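Enoyl-acyl carrier protein reductase (Uncultured bacterium, PDB 6KIA) probably catalyses the NADH-dependent reduction of enoyl-acyl carrier protein in bacterial fatty acid synthesis, and belongs to a novel, triclosan-resistant type of enoyl reductase. Local coordinates at residues A[289-294]-A[401-406]; A[304-309]-A[397-402]. All blocks are in the same frame, centred on the assembly; numbering follows the deposited sequence.

Contact 1 of 2, residues A[289-294]-A[401-406]; sequences PEIRTN and LVLEGT. With NAI (1,4-dihydronicotinamide adenine dinucleotide), chain D.
Ile291, in the loop that follows strand 283-287, packs on helix 394-413 with its side chain and holds the nicotinamide of NADH with its backbone. Its CG1 sits in the crowded position between the backbone N and the carbonyl carbon (chi1 57°); CG2 is then anti to the carbonyl carbon and faces Val402, while CG1 carries CD1 toward Leu403. CG2 presses on Val402, 3.6 Å from its CB, the two side chains crossing obliquely. The other branch runs on extended, so that Ile291 CD1 meets Leu403 CD1 at 3.4 Å, closer than usual van der Waals contact. Leu403 reaches this point with chi1 at -97°, off the staggered positions, which together with the short pair is consistent with a compressed fit.

Packing is slacker at Pro289, whose CD lies 4.1 Å from Val402 CG1. Here Thr406 turns its hydroxyl back along the helix: Val402 O takes both Thr406 N and, from above the carbonyl plane, Thr406 OG1. Toward the other end of the loop residues 401-406 are left behind; Arg292 is partly exposed and Asn294 exposed.

The loop's polar side faces the cofactor. Ile291 N donates to NAI O7N over 3.1 Å in an almost straight bond (176°). Thr293 OG1 donates to the phosphate oxygen NAI O2N at 2.6 Å while accepting from Ser295 N, which fixes its rotation. Pro289 O, bonded to Tyr33 OH, lies 3.3 Å from NAI C4N, the hydride-carrying carbon. Between 289-294 and 401-406 only apolar side chains meet; the polar bonds to NAI come from Ile291 N and Thr293 OG1. Holding the carboxamide probably fixes the turn of the nicotinamide ring and thus the direction in which C4N presents its hydride.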
ATOM      1  N   PRO A 289      -6.998  -5.168  -0.788  1.00 16.11           N
ATOM      2  CA  PRO A 289      -6.984  -6.016   0.422  1.00 16.15           C
ATOM      3  C   PRO A 289      -5.691  -6.050   1.221  1.00 16.69           C
ATOM      4  O   PRO A 289      -4.613  -5.731   0.735  1.00 18.08           O
ATOM      5  CB  PRO A 289      -7.230  -7.420  -0.142  1.00 16.02           C
ATOM      6  CG  PRO A 289      -7.931  -7.205  -1.407  1.00 16.50           C
ATOM      7  CD  PRO A 289      -7.288  -5.966  -1.992  1.00 15.96           C
ATOM      8  N   GLU A 290      -5.823  -6.490   2.473  1.00 17.24           N
ATOM      9  CA  GLU A 290      -4.693  -6.822   3.323  1.00 16.57           C
ATOM     10  C   GLU A 290      -3.883  -7.952   2.698  1.00 16.59           C
ATOM     11  O   GLU A 290      -4.440  -9.026   2.368  1.00 18.54           O
ATOM     12  CB  GLU A 290      -5.187  -7.279   4.708  1.00 21.19           C
ATOM     13  CG  GLU A 290      -6.136  -6.316   5.423  1.00 22.12           C
ATOM     14  CD  GLU A 290      -7.614  -6.478   5.030  1.00 18.02           C
ATOM     15  OE1 GLU A 290      -7.953  -7.270   4.118  1.00 19.61           O
ATOM     16  OE2 GLU A 290      -8.456  -5.807   5.652  1.00 20.64           O
ATOM     17  N   ILE A 291      -2.580  -7.731   2.535  1.00 16.67           N
ATOM     18  CA  ILE A 291      -1.678  -8.789   2.103  1.00 16.69           C
ATOM     19  C   ILE A 291      -0.363  -8.668   2.858  1.00 19.95           C
ATOM     20  O   ILE A 291      -0.183  -7.751   3.656  1.00 19.66           O
ATOM     21  CB  ILE A 291      -1.424  -8.762   0.578  1.00 16.60           C
ATOM     22  CG1 ILE A 291      -0.865  -7.411   0.129  1.00 17.50           C
ATOM     23  CG2 ILE A 291      -2.701  -9.072  -0.220  1.00 21.89           C
ATOM     24  CD1 ILE A 291      -0.372  -7.487  -1.291  1.00 20.88           C
ATOM     25  N   ARG A 292       0.549  -9.615   2.651  1.00 19.64           N
ATOM     26  CA  ARG A 292       1.868  -9.488   3.250  1.00 20.70           C
ATOM     27  C   ARG A 292       2.905  -9.038   2.219  1.00 20.74           C
ATOM     28  O   ARG A 292       3.171  -9.725   1.222  1.00 20.94           O
ATOM     29  CB  ARG A 292       2.283 -10.797   3.919  1.00 23.57           C
ATOM     30  CG  ARG A 292       1.403 -11.081   5.124  1.00 24.71           C
ATOM     31  CD  ARG A 292       1.902 -12.258   5.948  1.00 34.21           C
ATOM     32  NE  ARG A 292       2.948 -11.878   6.895  1.00 43.27           N
ATOM     33  CZ  ARG A 292       4.232 -12.193   6.759  1.00 44.84           C
ATOM     34  NH1 ARG A 292       4.639 -12.900   5.710  1.00 37.15           N
ATOM     35  NH2 ARG A 292       5.112 -11.803   7.677  1.00 50.45           N
ATOM     36  N   THR A 293       3.424  -7.837   2.452  1.00 19.63           N
ATOM     37  CA  THR A 293       4.479  -7.219   1.655  1.00 18.11           C
ATOM     38  C   THR A 293       5.558  -6.689   2.585  1.00 24.21           C
ATOM     39  O   THR A 293       5.447  -6.804   3.810  1.00 22.63           O
ATOM     40  CB  THR A 293       3.961  -6.025   0.842  1.00 17.36           C
ATOM     41  OG1 THR A 293       3.609  -4.991   1.764  1.00 17.44           O
ATOM     42  CG2 THR A 293       2.772  -6.377  -0.034  1.00 19.54           C
ATOM     43  N   ASN A 294       6.589  -6.061   2.021  1.00 21.96           N
ATOM     44  CA  ASN A 294       7.588  -5.377   2.848  1.00 21.58           C
ATOM     45  C   ASN A 294       6.961  -4.338   3.781  1.00 22.63           C
ATOM     46  O   ASN A 294       7.411  -4.167   4.921  1.00 27.52           O
ATOM     47  CB  ASN A 294       8.643  -4.691   1.973  1.00 24.20           C
ATOM     48  CG  ASN A 294       9.562  -5.677   1.283  1.00 30.63           C
ATOM     49  OD1 ASN A 294       9.406  -6.897   1.401  1.00 34.19           O
ATOM     50  ND2 ASN A 294      10.531  -5.147   0.537  1.00 30.72           N
ATOM     51  N   LEU A 401      -1.683 -14.309  -5.073  1.00 16.14           N
ATOM     52  CA  LEU A 401      -2.946 -14.303  -5.835  1.00 16.55           C
ATOM     53  C   LEU A 401      -3.578 -12.908  -5.889  1.00 18.63           C
ATOM     54  O   LEU A 401      -4.101 -12.476  -6.932  1.00 17.47           O
ATOM     55  CB  LEU A 401      -3.912 -15.308  -5.208  1.00 19.24           C
ATOM     56  CG  LEU A 401      -3.580 -16.793  -5.380  1.00 18.05           C
ATOM     57  CD1 LEU A 401      -4.809 -17.633  -5.004  1.00 20.01           C
ATOM     58  CD2 LEU A 401      -3.147 -17.137  -6.802  1.00 19.76           C
ATOM     59  N   VAL A 402      -3.539 -12.189  -4.769  1.00 18.00           N
ATOM     60  CA  VAL A 402      -4.122 -10.847  -4.742  1.00 15.92           C
ATOM     61  C   VAL A 402      -3.324  -9.888  -5.646  1.00 15.99           C
ATOM     62  O   VAL A 402      -3.927  -9.073  -6.337  1.00 17.02           O
ATOM     63  CB  VAL A 402      -4.212 -10.290  -3.293  1.00 16.53           C
ATOM     64  CG1 VAL A 402      -4.698  -8.834  -3.317  1.00 18.13           C
ATOM     65  CG2 VAL A 402      -5.187 -11.127  -2.480  1.00 16.64           C
ATOM     66  N   LEU A 403      -2.000  -9.995  -5.666  1.00 18.69           N
ATOM     67  CA  LEU A 403      -1.217  -9.217  -6.656  1.00 19.55           C
ATOM     68  C   LEU A 403      -1.708  -9.476  -8.082  1.00 22.74           C
ATOM     69  O   LEU A 403      -1.987  -8.520  -8.892  1.00 21.25           O
ATOM     70  CB  LEU A 403       0.278  -9.565  -6.557  1.00 17.11           C
ATOM     71  CG  LEU A 403       1.189  -8.653  -5.747  1.00 16.55           C
ATOM     72  CD1 LEU A 403       0.643  -8.366  -4.377  1.00 17.30           C
ATOM     73  CD2 LEU A 403       2.636  -9.217  -5.716  1.00 20.45           C
ATOM     74  N   GLU A 404      -1.796 -10.771  -8.372  1.00 20.40           N
ATOM     75  CA  GLU A 404      -2.191 -11.263  -9.688  1.00 21.37           C
ATOM     76  C   GLU A 404      -3.580 -10.774 -10.105  1.00 22.45           C
ATOM     77  O   GLU A 404      -3.795 -10.425 -11.273  1.00 24.14           O
ATOM     78  CB  GLU A 404      -2.151 -12.802  -9.698  1.00 21.07           C
ATOM     79  CG  GLU A 404      -2.562 -13.446 -11.000  1.00 34.85           C
ATOM     80  CD  GLU A 404      -2.350 -14.957 -10.992  1.00 43.55           C
ATOM     81  OE1 GLU A 404      -1.906 -15.504  -9.956  1.00 42.07           O
ATOM     82  OE2 GLU A 404      -2.602 -15.596 -12.031  1.00 49.28           O
ATOM     83  N   GLY A 405      -4.521 -10.725  -9.159  1.00 20.65           N
ATOM     84  CA  GLY A 405      -5.887 -10.322  -9.466  1.00 18.74           C
ATOM     85  C   GLY A 405      -6.099  -8.813  -9.522  1.00 18.34           C
ATOM     86  O   GLY A 405      -6.861  -8.302 -10.367  1.00 19.39           O
ATOM     87  N   THR A 406      -5.445  -8.092  -8.622  1.00 16.89           N
ATOM     88  CA  THR A 406      -5.625  -6.637  -8.576  1.00 17.50           C
ATOM     89  C   THR A 406      -4.967  -5.982  -9.782  1.00 19.40           C
ATOM     90  O   THR A 406      -5.404  -4.906 -10.198  1.00 19.84           O
ATOM     91  CB  THR A 406      -5.078  -6.000  -7.269  1.00 20.23           C
ATOM     92  OG1 THR A 406      -3.666  -6.232  -7.133  1.00 19.64           O
ATOM     93  CG2 THR A 406      -5.838  -6.559  -6.051  1.00 17.94           C
TER
HETATM   94  PA  NAI D 501       6.253  -2.042  -0.721  1.00 17.93           P
HETATM   95  O1A NAI D 501       6.646  -2.970  -1.829  1.00 20.84           O
HETATM   96  O2A NAI D 501       7.221  -1.906   0.438  1.00 21.45           O
HETATM   97  O5B NAI D 501       5.935  -0.632  -1.385  1.00 18.27           O
HETATM   98  C5B NAI D 501       6.164   0.555  -0.653  1.00 19.72           C
HETATM   99  C4B NAI D 501       6.216   1.657  -1.755  1.00 18.77           C
HETATM  100  O4B NAI D 501       6.326   2.998  -0.982  1.00 18.65           O
HETATM  101  C3B NAI D 501       7.249   1.560  -2.514  1.00 20.23           C
HETATM  102  O3B NAI D 501       6.936   1.873  -3.933  1.00 21.64           O
HETATM  103  C2B NAI D 501       8.323   2.663  -1.909  1.00 22.04           C
HETATM  104  O2B NAI D 501       9.335   2.974  -2.935  1.00 20.17           O
HETATM  105  C1B NAI D 501       7.575   3.657  -1.576  1.00 22.62           C
HETATM  106  N9A NAI D 501       8.127   4.391  -0.418  1.00 22.03           N
HETATM  107  C8A NAI D 501       8.328   4.096   0.878  1.00 20.37           C
HETATM  108  N7A NAI D 501       8.875   5.160   1.463  1.00 20.25           N
HETATM  109  C5A NAI D 501       9.007   6.127   0.524  1.00 19.02           C
HETATM  110  C6A NAI D 501       9.532   7.402   0.673  1.00 22.06           C
HETATM  111  N6A NAI D 501      10.085   8.121   1.787  1.00 24.00           N
HETATM  112  N1A NAI D 501       9.571   8.201  -0.406  1.00 20.58           N
HETATM  113  C2A NAI D 501       9.112   7.751  -1.616  1.00 21.94           C
HETATM  114  N3A NAI D 501       8.585   6.478  -1.760  1.00 23.26           N
HETATM  115  C4A NAI D 501       8.548   5.667  -0.657  1.00 22.89           C
HETATM  116  O3  NAI D 501       4.821  -2.504  -0.034  1.00 18.07           O
HETATM  117  PN  NAI D 501       3.320  -2.394  -0.615  1.00 18.35           P
HETATM  118  O1N NAI D 501       3.214  -3.104  -1.930  1.00 17.61           O
HETATM  119  O2N NAI D 501       2.474  -3.011   0.487  1.00 18.64           O
HETATM  120  O5D NAI D 501       2.991  -0.842  -0.783  1.00 17.46           O
HETATM  121  C5D NAI D 501       2.570  -0.303  -2.025  1.00 17.38           C
HETATM  122  C4D NAI D 501       1.236   0.440  -1.784  1.00 17.30           C
HETATM  123  O4D NAI D 501       0.299  -0.451  -1.521  1.00 17.14           O
HETATM  124  C3D NAI D 501       1.325   1.321  -0.541  1.00 19.92           C
HETATM  125  O3D NAI D 501       0.829   2.597  -0.768  1.00 17.77           O
HETATM  126  C2D NAI D 501       0.385   0.573   0.431  1.00 20.21           C
HETATM  127  O2D NAI D 501      -0.046   1.496   1.492  1.00 17.47           O
HETATM  128  C1D NAI D 501      -0.574   0.130  -0.339  1.00 17.16           C
HETATM  129  N1N NAI D 501      -1.350  -0.959   0.255  1.00 18.80           N
HETATM  130  C2N NAI D 501      -0.749  -2.004   0.922  1.00 17.06           C
HETATM  131  C3N NAI D 501      -1.539  -2.991   1.526  1.00 16.95           C
HETATM  132  C7N NAI D 501      -0.904  -4.183   2.242  1.00 21.07           C
HETATM  133  O7N NAI D 501      -1.558  -4.864   3.026  1.00 20.70           O
HETATM  134  N7N NAI D 501       0.455  -4.496   1.977  1.00 19.50           N
HETATM  135  C4N NAI D 501      -2.924  -2.960   1.453  1.00 19.33           C
HETATM  136  C5N NAI D 501      -3.522  -1.921   0.729  1.00 21.86           C
HETATM  137  C6N NAI D 501      -2.731  -0.928   0.141  1.00 17.91           C

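Contact 2 of 2, residues A[304-309]-A[397-402]; sequences LSLFPL and VLSALV
Leu306 and Leu309 share one side-chain shape, CG anti to the backbone N (chi1 178° for Leu306) and chi2 near +60°, whereas Leu398 holds CG anti to its own carbonyl carbon (chi1 -63°). These torsions bring the branched ends of both loop leucines onto one face of helix 394-413. The backbone contributes as well: Leu306 to Leu309 form a type I beta turn, closed by Leu309 N donating to Leu306 O at 2.9 Å, and so both residues direct their CB toward the helix.

Leu306 and Leu398 lie alongside, pointing opposite ways. Leu306 CD2 lies 3.7 Å from Leu398 CB and 3.5 Å from Ser399 OG, although that hydroxyl has its polar partners in Thr395 O and Arg292 N. In return Leu398 CD1 reaches over the turn, 3.9 Å from Phe307 CA, and meets the Phe307 ring only obliquely. The second methyl of Leu306, CD1, comes tip to tip with Val402 CG2 at 3.7 Å. The Leu309 side chain crosses that of Val402 obliquely, Leu309 CD2 lying 3.6 Å from Val402 CG2, so that this methyl is met by both leucines.

No hydrogen bond spans the two segments, and every touching residue is buried. The interface is therefore an apolar joint between a helix and the turn leading into helix 309-315. Behind the turn, Phe307 points away and packs on Leu342 and Ile346 of helix 339-351 and on Ile383 of helix 370-385, while Val397 and Leu401 lie against helix 320-331; the contact thus sits among helices 320-331, 339-351 and 370-385, entered by the chain after strand 283-287.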
ATOM      1  N   LEU A 304      -4.680 -12.076   8.867  1.00 19.22           N
ATOM      2  CA  LEU A 304      -5.872 -12.811   9.257  1.00 16.96           C
ATOM      3  C   LEU A 304      -7.015 -12.469   8.331  1.00 22.56           C
ATOM      4  O   LEU A 304      -7.891 -13.330   8.076  1.00 19.91           O
ATOM      5  CB  LEU A 304      -6.259 -12.501  10.712  1.00 19.47           C
ATOM      6  CG  LEU A 304      -5.231 -12.941  11.744  1.00 20.24           C
ATOM      7  CD1 LEU A 304      -5.765 -12.572  13.112  1.00 19.62           C
ATOM      8  CD2 LEU A 304      -4.971 -14.453  11.671  1.00 20.25           C
ATOM      9  N   SER A 305      -6.987 -11.246   7.792  1.00 18.94           N
ATOM     10  CA  SER A 305      -8.071 -10.816   6.906  1.00 18.92           C
ATOM     11  C   SER A 305      -8.058 -11.526   5.557  1.00 19.96           C
ATOM     12  O   SER A 305      -9.073 -11.580   4.881  1.00 21.72           O
ATOM     13  CB  SER A 305      -8.002  -9.307   6.683  1.00 17.42           C
ATOM     14  OG  SER A 305      -8.180  -8.603   7.913  1.00 18.68           O
ATOM     15  N   LEU A 306      -6.925 -12.114   5.200  1.00 16.40           N
ATOM     16  CA  LEU A 306      -6.723 -12.628   3.849  1.00 17.33           C
ATOM     17  C   LEU A 306      -7.227 -14.066   3.646  1.00 19.58           C
ATOM     18  O   LEU A 306      -7.676 -14.418   2.553  1.00 22.19           O
ATOM     19  CB  LEU A 306      -5.228 -12.532   3.505  1.00 21.07           C
ATOM     20  CG  LEU A 306      -4.727 -13.042   2.153  1.00 17.60           C
ATOM     21  CD1 LEU A 306      -5.366 -12.264   0.999  1.00 16.15           C
ATOM     22  CD2 LEU A 306      -3.211 -12.879   2.145  1.00 21.37           C
ATOM     23  N   PHE A 307      -7.189 -14.890   4.693  1.00 18.37           N
ATOM     24  CA  PHE A 307      -7.559 -16.311   4.521  1.00 17.07           C
ATOM     25  C   PHE A 307      -8.934 -16.583   3.884  1.00 16.52           C
ATOM     26  O   PHE A 307      -9.057 -17.505   3.057  1.00 17.92           O
ATOM     27  CB  PHE A 307      -7.467 -17.032   5.870  1.00 19.89           C
ATOM     28  CG  PHE A 307      -6.079 -17.069   6.437  1.00 18.32           C
ATOM     29  CD1 PHE A 307      -5.107 -17.880   5.873  1.00 20.47           C
ATOM     30  CD2 PHE A 307      -5.749 -16.298   7.539  1.00 16.78           C
ATOM     31  CE1 PHE A 307      -3.809 -17.916   6.400  1.00 18.16           C
ATOM     32  CE2 PHE A 307      -4.467 -16.336   8.087  1.00 21.05           C
ATOM     33  CZ  PHE A 307      -3.497 -17.142   7.532  1.00 20.38           C
ATOM     34  N   PRO A 308      -9.969 -15.785   4.236  1.00 17.42           N
ATOM     35  CA  PRO A 308     -11.269 -16.059   3.611  1.00 16.89           C
ATOM     36  C   PRO A 308     -11.304 -15.840   2.091  1.00 18.63           C
ATOM     37  O   PRO A 308     -12.311 -16.189   1.473  1.00 18.65           O
ATOM     38  CB  PRO A 308     -12.216 -15.080   4.332  1.00 19.53           C
ATOM     39  CG  PRO A 308     -11.548 -14.817   5.646  1.00 23.71           C
ATOM     40  CD  PRO A 308     -10.092 -14.796   5.336  1.00 19.61           C
ATOM     41  N   LEU A 309     -10.240 -15.301   1.495  1.00 17.50           N
ATOM     42  CA  LEU A 309     -10.165 -15.262   0.020  1.00 15.62           C
ATOM     43  C   LEU A 309     -10.337 -16.671  -0.542  1.00 18.35           C
ATOM     44  O   LEU A 309     -10.902 -16.854  -1.626  1.00 18.60           O
ATOM     45  CB  LEU A 309      -8.835 -14.632  -0.448  1.00 16.55           C
ATOM     46  CG  LEU A 309      -8.649 -14.552  -1.966  1.00 18.55           C
ATOM     47  CD1 LEU A 309      -9.667 -13.557  -2.565  1.00 16.12           C
ATOM     48  CD2 LEU A 309      -7.205 -14.155  -2.349  1.00 15.86           C
ATOM     49  N   VAL A 397       1.056 -17.718  -0.608  1.00 19.96           N
ATOM     50  CA  VAL A 397       0.278 -18.122  -1.767  1.00 19.32           C
ATOM     51  C   VAL A 397      -0.837 -17.098  -2.030  1.00 20.44           C
ATOM     52  O   VAL A 397      -1.012 -16.605  -3.159  1.00 19.94           O
ATOM     53  CB  VAL A 397      -0.344 -19.548  -1.570  1.00 21.92           C
ATOM     54  CG1 VAL A 397      -1.174 -19.924  -2.758  1.00 21.40           C
ATOM     55  CG2 VAL A 397       0.769 -20.576  -1.355  1.00 22.86           C
ATOM     56  N   LEU A 398      -1.574 -16.752  -0.975  1.00 17.32           N
ATOM     57  CA  LEU A 398      -2.738 -15.894  -1.164  1.00 17.13           C
ATOM     58  C   LEU A 398      -2.370 -14.437  -1.503  1.00 17.03           C
ATOM     59  O   LEU A 398      -3.056 -13.800  -2.324  1.00 19.59           O
ATOM     60  CB  LEU A 398      -3.646 -15.932   0.067  1.00 16.25           C
ATOM     61  CG  LEU A 398      -4.278 -17.305   0.402  1.00 16.24           C
ATOM     62  CD1 LEU A 398      -5.132 -17.175   1.659  1.00 21.58           C
ATOM     63  CD2 LEU A 398      -5.089 -17.812  -0.789  1.00 19.76           C
ATOM     64  N   SER A 399      -1.295 -13.923  -0.907  1.00 16.42           N
ATOM     65  CA  SER A 399      -0.822 -12.576  -1.224  1.00 16.46           C
ATOM     66  C   SER A 399      -0.420 -12.517  -2.691  1.00 17.80           C
ATOM     67  O   SER A 399      -0.771 -11.553  -3.377  1.00 16.35           O
ATOM     68  CB  SER A 399       0.343 -12.167  -0.337  1.00 16.66           C
ATOM     69  OG  SER A 399      -0.050 -12.046   1.029  1.00 16.72           O
ATOM     70  N   ALA A 400       0.289 -13.545  -3.184  1.00 19.44           N
ATOM     71  CA  ALA A 400       0.613 -13.560  -4.628  1.00 16.43           C
ATOM     72  C   ALA A 400      -0.649 -13.577  -5.502  1.00 16.69           C
ATOM     73  O   ALA A 400      -0.680 -12.951  -6.577  1.00 18.35           O
ATOM     74  CB  ALA A 400       1.520 -14.746  -4.980  1.00 19.16           C
ATOM     75  N   LEU A 401      -1.683 -14.309  -5.073  1.00 16.14           N
ATOM     76  CA  LEU A 401      -2.946 -14.303  -5.835  1.00 16.55           C
ATOM     77  C   LEU A 401      -3.578 -12.908  -5.889  1.00 18.63           C
ATOM     78  O   LEU A 401      -4.101 -12.476  -6.932  1.00 17.47           O
ATOM     79  CB  LEU A 401      -3.912 -15.308  -5.208  1.00 19.24           C
ATOM     80  CG  LEU A 401      -3.580 -16.793  -5.380  1.00 18.05           C
ATOM     81  CD1 LEU A 401      -4.809 -17.633  -5.004  1.00 20.01           C
ATOM     82  CD2 LEU A 401      -3.147 -17.137  -6.802  1.00 19.76           C
ATOM     83  N   VAL A 402      -3.539 -12.189  -4.769  1.00 18.00           N
ATOM     84  CA  VAL A 402      -4.122 -10.847  -4.742  1.00 15.92           C
ATOM     85  C   VAL A 402      -3.324  -9.888  -5.646  1.00 15.99           C
ATOM     86  O   VAL A 402      -3.927  -9.073  -6.337  1.00 17.02           O
ATOM     87  CB  VAL A 402      -4.212 -10.290  -3.293  1.00 16.53           C
ATOM     88  CG1 VAL A 402      -4.698  -8.834  -3.317  1.00 18.13           C
ATOM     89  CG2 VAL A 402      -5.187 -11.127  -2.480  1.00 16.64           C
TER

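Both contacts use helix 394-413, and their centres lie about 7 Å apart. Val402 is common to them: its CG1 belongs to the side of 289-294 and its CG2 mainly to that of 304-309. A probable hydrogen bond of 3.0 Å from Arg292 N to Ser399 OG ties the cofactor loop of contact 1 to the helical segment of contact 2, and Glu290 O packs 3.6 Å from Leu306 CD1. Contact 1 includes residues that touch NAI directly, whereas in contact 2 the Ser399 side chain is about 8 Å from it. Contact 2 thus lies behind contact 1 as seen from NAI, and Ser399 and Val402 connect it to the loop.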